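Long-range contacts in sister chromatid cohesion protein (Chaetomium thermophilum, PDB 5T8V), which probably acts on chromatin as a loader of the cohesin ring, the crystallised C-terminal fragment being built largely of HEAT repeats: residues F183-S187 against R241-I245; H469-A474 against L591-L595; A1133-Q1137 against Y1210-V1215; F1182-K1186 against L1232-V1236. All blocks are in the same frame, centred on the assembly; numbering follows the deposited sequence.

Interaction 1 (F183-S187 against R241-I245)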
# COMPACT_ATOMS: atom_id res chain seq x y z
N PHE A 183 -44.62 35.46 0.60
CA PHE A 183 -43.75 35.22 1.75
C PHE A 183 -43.92 36.32 2.80
O PHE A 183 -44.14 36.04 3.98
CB PHE A 183 -42.29 35.13 1.30
CG PHE A 183 -41.33 34.90 2.42
CD1 PHE A 183 -40.91 35.94 3.23
CD2 PHE A 183 -40.83 33.63 2.67
CE1 PHE A 183 -40.02 35.72 4.27
CE2 PHE A 183 -39.93 33.41 3.70
CZ PHE A 183 -39.53 34.46 4.50
N LYS A 184 -43.83 37.58 2.38
CA LYS A 184 -43.93 38.66 3.35
C LYS A 184 -45.34 38.77 3.91
O LYS A 184 -45.52 39.15 5.08
CB LYS A 184 -43.48 39.98 2.71
CG LYS A 184 -42.15 39.84 1.98
CD LYS A 184 -41.40 41.15 1.85
CE LYS A 184 -40.06 40.92 1.17
NZ LYS A 184 -39.31 42.18 0.91
N ALA A 185 -46.35 38.42 3.11
CA ALA A 185 -47.73 38.44 3.59
C ALA A 185 -47.93 37.46 4.74
O ALA A 185 -48.44 37.84 5.80
CB ALA A 185 -48.68 38.13 2.43
N LEU A 186 -47.55 36.20 4.54
CA LEU A 186 -47.70 35.21 5.61
C LEU A 186 -46.80 35.55 6.80
O LEU A 186 -47.21 35.40 7.96
CB LEU A 186 -47.36 33.81 5.07
CG LEU A 186 -48.34 33.25 4.03
CD1 LEU A 186 -47.68 32.16 3.21
CD2 LEU A 186 -49.59 32.73 4.70
N SER A 187 -45.58 36.00 6.52
CA SER A 187 -44.69 36.45 7.58
C SER A 187 -45.33 37.56 8.41
O SER A 187 -45.00 37.72 9.59
CB SER A 187 -43.37 36.94 6.98
OG SER A 187 -42.71 35.90 6.27
N ARG A 241 -34.28 32.83 8.47
CA ARG A 241 -34.40 34.12 7.81
C ARG A 241 -35.31 34.00 6.60
O ARG A 241 -36.04 34.94 6.25
CB ARG A 241 -33.03 34.66 7.39
CG ARG A 241 -31.98 34.65 8.49
CD ARG A 241 -30.72 35.37 8.03
NE ARG A 241 -29.98 34.60 7.03
CZ ARG A 241 -28.78 34.05 7.20
NH1 ARG A 241 -28.13 34.18 8.36
NH2 ARG A 241 -28.21 33.38 6.21
N ASP A 242 -35.27 32.85 5.93
CA ASP A 242 -36.07 32.60 4.74
C ASP A 242 -37.18 31.58 5.00
O ASP A 242 -37.60 30.87 4.09
CB ASP A 242 -35.19 32.15 3.57
CG ASP A 242 -34.09 31.21 3.99
OD1 ASP A 242 -34.27 30.50 5.00
OD2 ASP A 242 -33.05 31.17 3.30
N SER A 243 -37.67 31.54 6.24
CA SER A 243 -38.79 30.69 6.61
C SER A 243 -39.91 31.56 7.17
O SER A 243 -39.65 32.49 7.95
CB SER A 243 -38.37 29.65 7.65
OG SER A 243 -37.88 30.29 8.82
N VAL A 244 -41.15 31.25 6.79
CA VAL A 244 -42.29 32.03 7.24
C VAL A 244 -42.37 32.02 8.77
O VAL A 244 -42.58 33.06 9.41
CB VAL A 244 -43.59 31.51 6.61
CG1 VAL A 244 -44.80 32.29 7.11
CG2 VAL A 244 -43.51 31.59 5.09
N ILE A 245 -42.21 30.84 9.37
CA ILE A 245 -42.27 30.67 10.81
C ILE A 245 -40.99 29.98 11.27
O ILE A 245 -40.16 29.56 10.46
CB ILE A 245 -43.51 29.88 11.27
CG1 ILE A 245 -43.54 28.49 10.63
CG2 ILE A 245 -44.78 30.66 10.92
CD1 ILE A 245 -44.67 27.61 11.11
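This is an apolar helix-to-loop contact towards the N-terminal end of the fragment, where the last turn of helix 180-187 packs against the loop that precedes helix 247-267. Val-244 is central to it: it gives 90 Å² to the interface, its CG1 lying 3.6 Å from Leu-186 CB and its CG2 4.1 Å from Phe-183 CD2. The Phe-183 ring, with chi1 near 180° (t), extends along the loop backbone, so that Phe-183 CE2 comes to 3.5 Å from Asp-242 O at the ring edge. In this HEAT-repeat protein 39 of the 53 residues between the segments are helical, and the contact sets an interhelical loop against the C-terminal turn of a short helix; helix 190-213 adds to the packing, its Ile-193 touching both Leu-186 and Val-244. No hydrogen bond crosses between the segments. Two side-chain hydroxyls bond within their own segment: Ser-187 OG donates to Phe-183 O at 2.7 Å, and Ser-243 OG to Ile-245 O at 2.9 Å.

Interaction 2 (H469-A474 against L591-L595)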
# COMPACT_ATOMS: atom_id res chain seq x y z
N HIS A 469 -10.65 6.59 21.39
CA HIS A 469 -11.46 7.43 22.27
C HIS A 469 -11.66 6.77 23.63
O HIS A 469 -11.66 7.45 24.66
CB HIS A 469 -12.80 7.73 21.61
CG HIS A 469 -13.61 8.77 22.33
ND1 HIS A 469 -13.04 9.86 22.95
CD2 HIS A 469 -14.94 8.87 22.53
CE1 HIS A 469 -13.99 10.59 23.50
NE2 HIS A 469 -15.15 10.02 23.26
N VAL A 470 -11.83 5.45 23.65
CA VAL A 470 -11.98 4.75 24.93
C VAL A 470 -10.70 4.87 25.75
O VAL A 470 -10.75 5.14 26.96
CB VAL A 470 -12.36 3.27 24.70
CG1 VAL A 470 -12.22 2.46 25.99
CG2 VAL A 470 -13.78 3.18 24.17
N ARG A 471 -9.55 4.67 25.12
CA ARG A 471 -8.29 4.81 25.86
C ARG A 471 -8.15 6.22 26.42
O ARG A 471 -7.77 6.40 27.58
CB ARG A 471 -7.11 4.46 24.96
CG ARG A 471 -5.94 3.83 25.70
CD ARG A 471 -4.76 3.52 24.78
NE ARG A 471 -5.19 2.87 23.55
CZ ARG A 471 -5.34 1.55 23.40
NH1 ARG A 471 -5.09 0.72 24.41
NH2 ARG A 471 -5.74 1.06 22.23
N LYS A 472 -8.48 7.23 25.61
CA LYS A 472 -8.40 8.61 26.08
C LYS A 472 -9.30 8.83 27.29
O LYS A 472 -8.85 9.30 28.34
CB LYS A 472 -8.76 9.57 24.95
CG LYS A 472 -8.48 11.02 25.27
CD LYS A 472 -9.36 11.95 24.46
CE LYS A 472 -9.10 13.41 24.82
NZ LYS A 472 -10.06 14.32 24.15
N MET A 473 -10.59 8.50 27.15
CA MET A 473 -11.53 8.73 28.24
C MET A 473 -11.11 7.99 29.50
O MET A 473 -11.23 8.53 30.61
CB MET A 473 -12.93 8.29 27.81
CG MET A 473 -13.50 9.04 26.62
SD MET A 473 -15.12 8.41 26.13
CE MET A 473 -16.12 9.08 27.46
N ALA A 474 -10.60 6.77 29.35
CA ALA A 474 -10.23 5.96 30.51
C ALA A 474 -8.91 6.40 31.13
O ALA A 474 -8.62 6.00 32.27
CB ALA A 474 -10.14 4.49 30.11
N LEU A 591 -20.01 11.97 30.13
CA LEU A 591 -18.72 11.33 29.91
C LEU A 591 -18.73 9.90 30.42
O LEU A 591 -18.30 8.97 29.73
CB LEU A 591 -17.62 12.14 30.59
CG LEU A 591 -16.21 11.99 30.03
CD1 LEU A 591 -16.10 12.63 28.65
CD2 LEU A 591 -15.20 12.61 30.99
N GLN A 592 -19.23 9.70 31.65
CA GLN A 592 -19.34 8.35 32.19
C GLN A 592 -20.25 7.48 31.33
O GLN A 592 -19.99 6.29 31.13
CB GLN A 592 -19.85 8.40 33.63
CG GLN A 592 -18.85 8.94 34.62
CD GLN A 592 -19.44 9.11 36.00
OE1 GLN A 592 -20.64 9.33 36.15
NE2 GLN A 592 -18.60 9.01 37.02
N ALA A 593 -21.34 8.06 30.82
CA ALA A 593 -22.26 7.30 29.98
C ALA A 593 -21.61 6.93 28.66
O ALA A 593 -21.69 5.78 28.21
CB ALA A 593 -23.54 8.11 29.74
N LYS A 594 -20.95 7.89 28.01
CA LYS A 594 -20.28 7.61 26.75
C LYS A 594 -19.21 6.54 26.93
O LYS A 594 -19.10 5.61 26.12
CB LYS A 594 -19.68 8.89 26.17
CG LYS A 594 -18.75 8.67 24.98
CD LYS A 594 -19.04 9.64 23.86
CE LYS A 594 -20.30 9.27 23.11
NZ LYS A 594 -20.36 9.91 21.76
N LEU A 595 -18.40 6.64 27.99
CA LEU A 595 -17.38 5.63 28.23
C LEU A 595 -18.02 4.27 28.50
O LEU A 595 -17.55 3.24 28.00
CB LEU A 595 -16.49 6.03 29.41
CG LEU A 595 -15.42 5.02 29.82
CD1 LEU A 595 -14.56 4.59 28.64
CD2 LEU A 595 -14.55 5.60 30.92
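The short helical segments 469-474 and 591-595 run at 140° between their N-to-C directions, with a signed crossing angle of -140° and a closest axial approach of 10.5 Å. Their backbones come nearest at Val-470 and Leu-595, whose CA atoms are 6.4 Å apart. Met-473 fills the space between the axes and loses 100 Å² to the contact. Its CE methyl reaches the opposing helix, 3.1 Å from Leu-591 O, a tight van der Waals approach, and lies 3.7 Å from Leu-591 CD1 and 3.6 Å from Leu-595 CB. Leu-595, its CA-to-CB bond sideways to the partner, lies against the first helix, with its CD1 4.1 Å from Val-470 CG1 and its CD2 4.4 Å from Ala-474 CA. His-469 NE2 also meets the aliphatic Lys-594 CD at 4.0 Å, near the plane of the imidazole, while the Lys-594 ammonium forms a salt bridge with Asp-417. The contact is thus mainly apolar, as expected for packed helices of a HEAT-repeat protein. It joins the C-terminal end of helix 446-474 to the start of helix 590-602, and helix 481-494 borders both: its Leu-486 touches Leu-595 and its Ala-490 touches Ala-474.

Interaction 3 (A1133-Q1137 against Y1210-V1215)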
# COMPACT_ATOMS: atom_id res chain seq x y z
N ALA A 1133 38.65 -16.41 -23.43
CA ALA A 1133 37.38 -15.80 -23.05
C ALA A 1133 36.22 -16.78 -23.14
O ALA A 1133 35.25 -16.67 -22.38
CB ALA A 1133 37.11 -14.57 -23.92
N THR A 1134 36.29 -17.75 -24.06
CA THR A 1134 35.16 -18.63 -24.34
C THR A 1134 35.41 -20.07 -23.91
O THR A 1134 34.70 -20.97 -24.35
CB THR A 1134 34.83 -18.58 -25.84
OG1 THR A 1134 35.94 -19.08 -26.60
CG2 THR A 1134 34.51 -17.16 -26.27
N SER A 1135 36.41 -20.30 -23.05
CA SER A 1135 36.73 -21.65 -22.60
C SER A 1135 36.27 -21.94 -21.19
O SER A 1135 36.01 -23.10 -20.86
CB SER A 1135 38.25 -21.88 -22.68
OG SER A 1135 38.70 -21.82 -24.02
N THR A 1136 36.16 -20.92 -20.33
CA THR A 1136 35.73 -21.10 -18.96
C THR A 1136 34.77 -19.98 -18.59
O THR A 1136 34.56 -19.04 -19.36
CB THR A 1136 36.91 -21.14 -17.98
OG1 THR A 1136 37.81 -20.07 -18.29
CG2 THR A 1136 37.64 -22.47 -18.07
N GLN A 1137 34.19 -20.10 -17.40
CA GLN A 1137 33.21 -19.13 -16.90
C GLN A 1137 33.66 -18.49 -15.60
O GLN A 1137 32.82 -18.00 -14.83
CB GLN A 1137 31.85 -19.82 -16.73
CG GLN A 1137 30.67 -18.88 -16.80
CD GLN A 1137 29.38 -19.59 -17.14
OE1 GLN A 1137 28.53 -19.05 -17.84
NE2 GLN A 1137 29.22 -20.82 -16.65
N TYR A 1210 28.01 -23.36 -26.44
CA TYR A 1210 28.50 -22.73 -25.22
C TYR A 1210 27.73 -23.23 -24.00
O TYR A 1210 28.32 -23.57 -22.97
CB TYR A 1210 28.39 -21.21 -25.35
CG TYR A 1210 28.95 -20.42 -24.19
CD1 TYR A 1210 30.32 -20.27 -24.04
CD2 TYR A 1210 28.12 -19.81 -23.27
CE1 TYR A 1210 30.85 -19.54 -22.99
CE2 TYR A 1210 28.63 -19.08 -22.22
CZ TYR A 1210 30.00 -18.95 -22.08
OH TYR A 1210 30.52 -18.22 -21.03
N GLN A 1211 26.40 -23.28 -24.10
CA GLN A 1211 25.59 -23.78 -22.99
C GLN A 1211 25.88 -25.24 -22.70
O GLN A 1211 25.80 -25.68 -21.54
CB GLN A 1211 24.10 -23.59 -23.30
CG GLN A 1211 23.66 -22.14 -23.39
CD GLN A 1211 23.66 -21.45 -22.04
OE1 GLN A 1211 23.32 -22.05 -21.02
NE2 GLN A 1211 24.06 -20.18 -22.02
N ARG A 1212 26.23 -26.02 -23.73
CA ARG A 1212 26.43 -27.45 -23.56
C ARG A 1212 27.81 -27.76 -22.99
O ARG A 1212 27.93 -28.55 -22.04
CB ARG A 1212 26.24 -28.16 -24.90
CG ARG A 1212 26.72 -29.61 -24.92
CD ARG A 1212 26.31 -30.32 -26.20
NE ARG A 1212 26.65 -29.55 -27.40
CZ ARG A 1212 27.88 -29.46 -27.91
NH1 ARG A 1212 28.89 -30.08 -27.33
NH2 ARG A 1212 28.09 -28.74 -29.00
N ASP A 1213 28.86 -27.16 -23.54
CA ASP A 1213 30.23 -27.52 -23.18
C ASP A 1213 30.79 -26.67 -22.04
O ASP A 1213 31.61 -27.17 -21.27
CB ASP A 1213 31.14 -27.39 -24.40
CG ASP A 1213 30.71 -28.28 -25.55
OD1 ASP A 1213 30.12 -29.35 -25.28
OD2 ASP A 1213 30.97 -27.92 -26.71
N ILE A 1214 30.37 -25.41 -21.92
CA ILE A 1214 30.96 -24.51 -20.94
C ILE A 1214 30.05 -24.40 -19.72
O ILE A 1214 30.43 -24.82 -18.62
CB ILE A 1214 31.22 -23.12 -21.56
CG1 ILE A 1214 31.90 -23.26 -22.92
CG2 ILE A 1214 32.06 -22.27 -20.62
CD1 ILE A 1214 33.16 -24.10 -22.91
N VAL A 1215 28.86 -23.82 -19.90
CA VAL A 1215 27.92 -23.69 -18.79
C VAL A 1215 27.50 -25.06 -18.28
O VAL A 1215 27.14 -25.21 -17.11
CB VAL A 1215 26.70 -22.85 -19.23
CG1 VAL A 1215 25.71 -22.71 -18.08
CG2 VAL A 1215 27.14 -21.48 -19.72
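Within the C-terminal, Nipped-B-like part of this helical-repeat protein, the loop joining helices 1115-1133 and 1139-1154 meets the C-terminal end of helix 1200-1213. Gln-1137 and Ile-1214 bury the most surface, 68 and 64 Å², followed by Tyr-1210 with 49 Å². Ile-1214 is thus the largest apolar contributor. It points at the loop and packs on its backbone, with CD1 3.8 Å from Thr-1134 O and 3.7 Å from Ser-1135 O, and CG2 4.1 Å from Thr-1136 C; the CA atoms of Ile-1214 and Thr-1136 are 6.2 Å apart. The backbone here is held by Tyr-1210 O, which accepts from Ile-1214 N at 2.9 Å and Val-1215 N at 3.1 Å. Tyr-1210, with chi1 near 180° (t), extends its ring towards the loop, bringing CE1 to 4.3 Å from Thr-1134 O at the ring edge. No hydrogen bond links the segments: the gap between Tyr-1210 OH and Gln-1137 OE1 is 3.9 Å. Both groups instead turn to the stretch after helix 1163-1169, where Gln-1137 OE1 bonds to Ser-1172 OG and Thr-1173 N and the tyrosine hydroxyl makes a weak bond to Ser-1172 OG. In this same setting, Gln-1137 OE1 lies 3.4 Å from the Val-1215 CG2 methyl.

Interaction 4 (F1182-K1186 against L1232-V1236)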
# COMPACT_ATOMS: atom_id res chain seq x y z
N PHE A 1182 26.82 -8.46 -23.30
CA PHE A 1182 25.54 -7.97 -23.78
C PHE A 1182 25.64 -6.53 -24.25
O PHE A 1182 24.98 -6.13 -25.22
CB PHE A 1182 24.48 -8.12 -22.69
CG PHE A 1182 23.17 -7.47 -23.03
CD1 PHE A 1182 22.31 -8.05 -23.95
CD2 PHE A 1182 22.79 -6.28 -22.43
CE1 PHE A 1182 21.10 -7.45 -24.26
CE2 PHE A 1182 21.58 -5.68 -22.74
CZ PHE A 1182 20.74 -6.27 -23.66
N LEU A 1183 26.45 -5.72 -23.56
CA LEU A 1183 26.67 -4.35 -24.02
C LEU A 1183 27.37 -4.33 -25.37
O LEU A 1183 27.02 -3.53 -26.25
CB LEU A 1183 27.49 -3.58 -22.98
CG LEU A 1183 26.78 -3.18 -21.69
CD1 LEU A 1183 27.78 -2.66 -20.67
CD2 LEU A 1183 25.71 -2.12 -21.97
N GLU A 1184 28.36 -5.20 -25.56
CA GLU A 1184 29.08 -5.22 -26.82
C GLU A 1184 28.22 -5.75 -27.96
O GLU A 1184 28.32 -5.28 -29.09
CB GLU A 1184 30.36 -6.05 -26.69
CG GLU A 1184 31.32 -5.51 -25.65
CD GLU A 1184 31.67 -4.05 -25.87
OE1 GLU A 1184 31.66 -3.61 -27.05
OE2 GLU A 1184 31.93 -3.34 -24.88
N HIS A 1185 27.36 -6.74 -27.67
CA HIS A 1185 26.45 -7.23 -28.69
C HIS A 1185 25.40 -6.18 -29.04
O HIS A 1185 25.05 -6.00 -30.22
CB HIS A 1185 25.79 -8.52 -28.22
CG HIS A 1185 24.60 -8.94 -29.03
ND1 HIS A 1185 24.50 -8.67 -30.38
CD2 HIS A 1185 23.48 -9.62 -28.70
CE1 HIS A 1185 23.36 -9.16 -30.84
NE2 HIS A 1185 22.72 -9.74 -29.84
N LYS A 1186 24.90 -5.45 -28.04
CA LYS A 1186 23.89 -4.43 -28.29
C LYS A 1186 24.47 -3.28 -29.11
O LYS A 1186 23.87 -2.85 -30.10
CB LYS A 1186 23.33 -3.93 -26.96
CG LYS A 1186 22.46 -2.68 -27.08
CD LYS A 1186 21.69 -2.39 -25.80
CE LYS A 1186 22.62 -2.30 -24.59
NZ LYS A 1186 21.94 -1.72 -23.40
N LEU A 1232 18.17 -12.53 -24.23
CA LEU A 1232 19.01 -11.38 -24.54
C LEU A 1232 19.04 -11.13 -26.04
O LEU A 1232 18.78 -10.02 -26.51
CB LEU A 1232 20.43 -11.58 -24.01
CG LEU A 1232 20.67 -11.68 -22.49
CD1 LEU A 1232 19.75 -10.73 -21.72
CD2 LEU A 1232 20.53 -13.12 -22.00
N PHE A 1233 19.34 -12.18 -26.81
CA PHE A 1233 19.39 -12.06 -28.27
C PHE A 1233 18.16 -11.33 -28.79
O PHE A 1233 18.26 -10.24 -29.36
CB PHE A 1233 19.50 -13.46 -28.88
CG PHE A 1233 20.05 -13.48 -30.29
CD1 PHE A 1233 20.04 -12.34 -31.08
CD2 PHE A 1233 20.57 -14.65 -30.81
CE1 PHE A 1233 20.54 -12.38 -32.37
CE2 PHE A 1233 21.08 -14.68 -32.10
CZ PHE A 1233 21.06 -13.55 -32.88
N MET A 1234 16.98 -11.92 -28.59
CA MET A 1234 15.76 -11.30 -29.09
C MET A 1234 15.55 -9.92 -28.51
O MET A 1234 15.02 -9.03 -29.19
CB MET A 1234 14.56 -12.20 -28.79
CG MET A 1234 14.49 -13.44 -29.66
SD MET A 1234 12.83 -14.11 -29.82
CE MET A 1234 12.01 -12.80 -30.72
N GLU A 1235 15.97 -9.69 -27.26
CA GLU A 1235 15.85 -8.36 -26.69
C GLU A 1235 16.62 -7.35 -27.54
O GLU A 1235 16.11 -6.25 -27.82
CB GLU A 1235 16.35 -8.34 -25.25
CG GLU A 1235 16.04 -7.05 -24.51
CD GLU A 1235 16.20 -7.17 -23.01
OE1 GLU A 1235 17.33 -7.01 -22.51
OE2 GLU A 1235 15.18 -7.43 -22.32
N VAL A 1236 17.83 -7.71 -27.97
CA VAL A 1236 18.59 -6.83 -28.86
C VAL A 1236 17.85 -6.65 -30.18
O VAL A 1236 17.90 -5.57 -30.78
CB VAL A 1236 20.00 -7.40 -29.07
CG1 VAL A 1236 20.78 -6.55 -30.08
CG2 VAL A 1236 20.75 -7.46 -27.75
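Extended side chains bridge two helices that run in roughly the same direction, helix 1182-1186 and helix 1232-1236 crossing at -34° with axes 10.5 Å apart at closest approach. Phe-1182 and His-1185 both have chi1 near 180° (t), at 172° and 167°, which carries their rings across the gap. The phenyl ring of Phe-1182 reaches Val-1236, its CE1 3.5 Å from CG2, and Leu-1232, its CD1 4.0 Å from CB; its CZ also lies 3.7 Å from Glu-1235 OE1. Val-1236 is likewise t and contributes 80 Å². Its CG1 sits over the His-1185 imidazole in a CH-pi contact, 4.0 Å from the ring centroid and 26° off the normal. Phe-1233 has its CA-to-CB bond directed away, yet its t chi1 of -159° places its ring where the edge of His-1185 meets its face. This offset edge-to-face pair has centroids 5.6 Å apart and planes at 83°. The contact pairs helices 1175-1191 and 1231-1240 of the helical-repeat array. Other helices flank it: Ile-1167 of helix 1163-1169 touches His-1185, while Phe-1233 also meets Ala-1203 and Ile-1207 of helix 1200-1213 and the ring of Phe-1248 in helix 1243-1254.

Interactions 1 and 2 lie on the opposite side of the chain's centre from interactions 3 and 4; the centres of 1 and 3 are 97 Å apart, whereas those of 3 and 4 are only 18 Å apart. The segments of interactions 3 and 4 alternate along the chain within one Nipped-B-type C-terminal region; the two contacts do not touch, their nearest atoms being about 8 Å apart. Interactions 2 and 4 are partly buried helix pairs with the same 10.5 Å axial approach but very different directions, 140° against 34°; Met-473 and Leu-595 carry the first, aromatic rings packed on Val-1236 the second. Interactions 1 and 3 involve loops, the first partly buried and apolar, the second a surface contact with more polar surroundings.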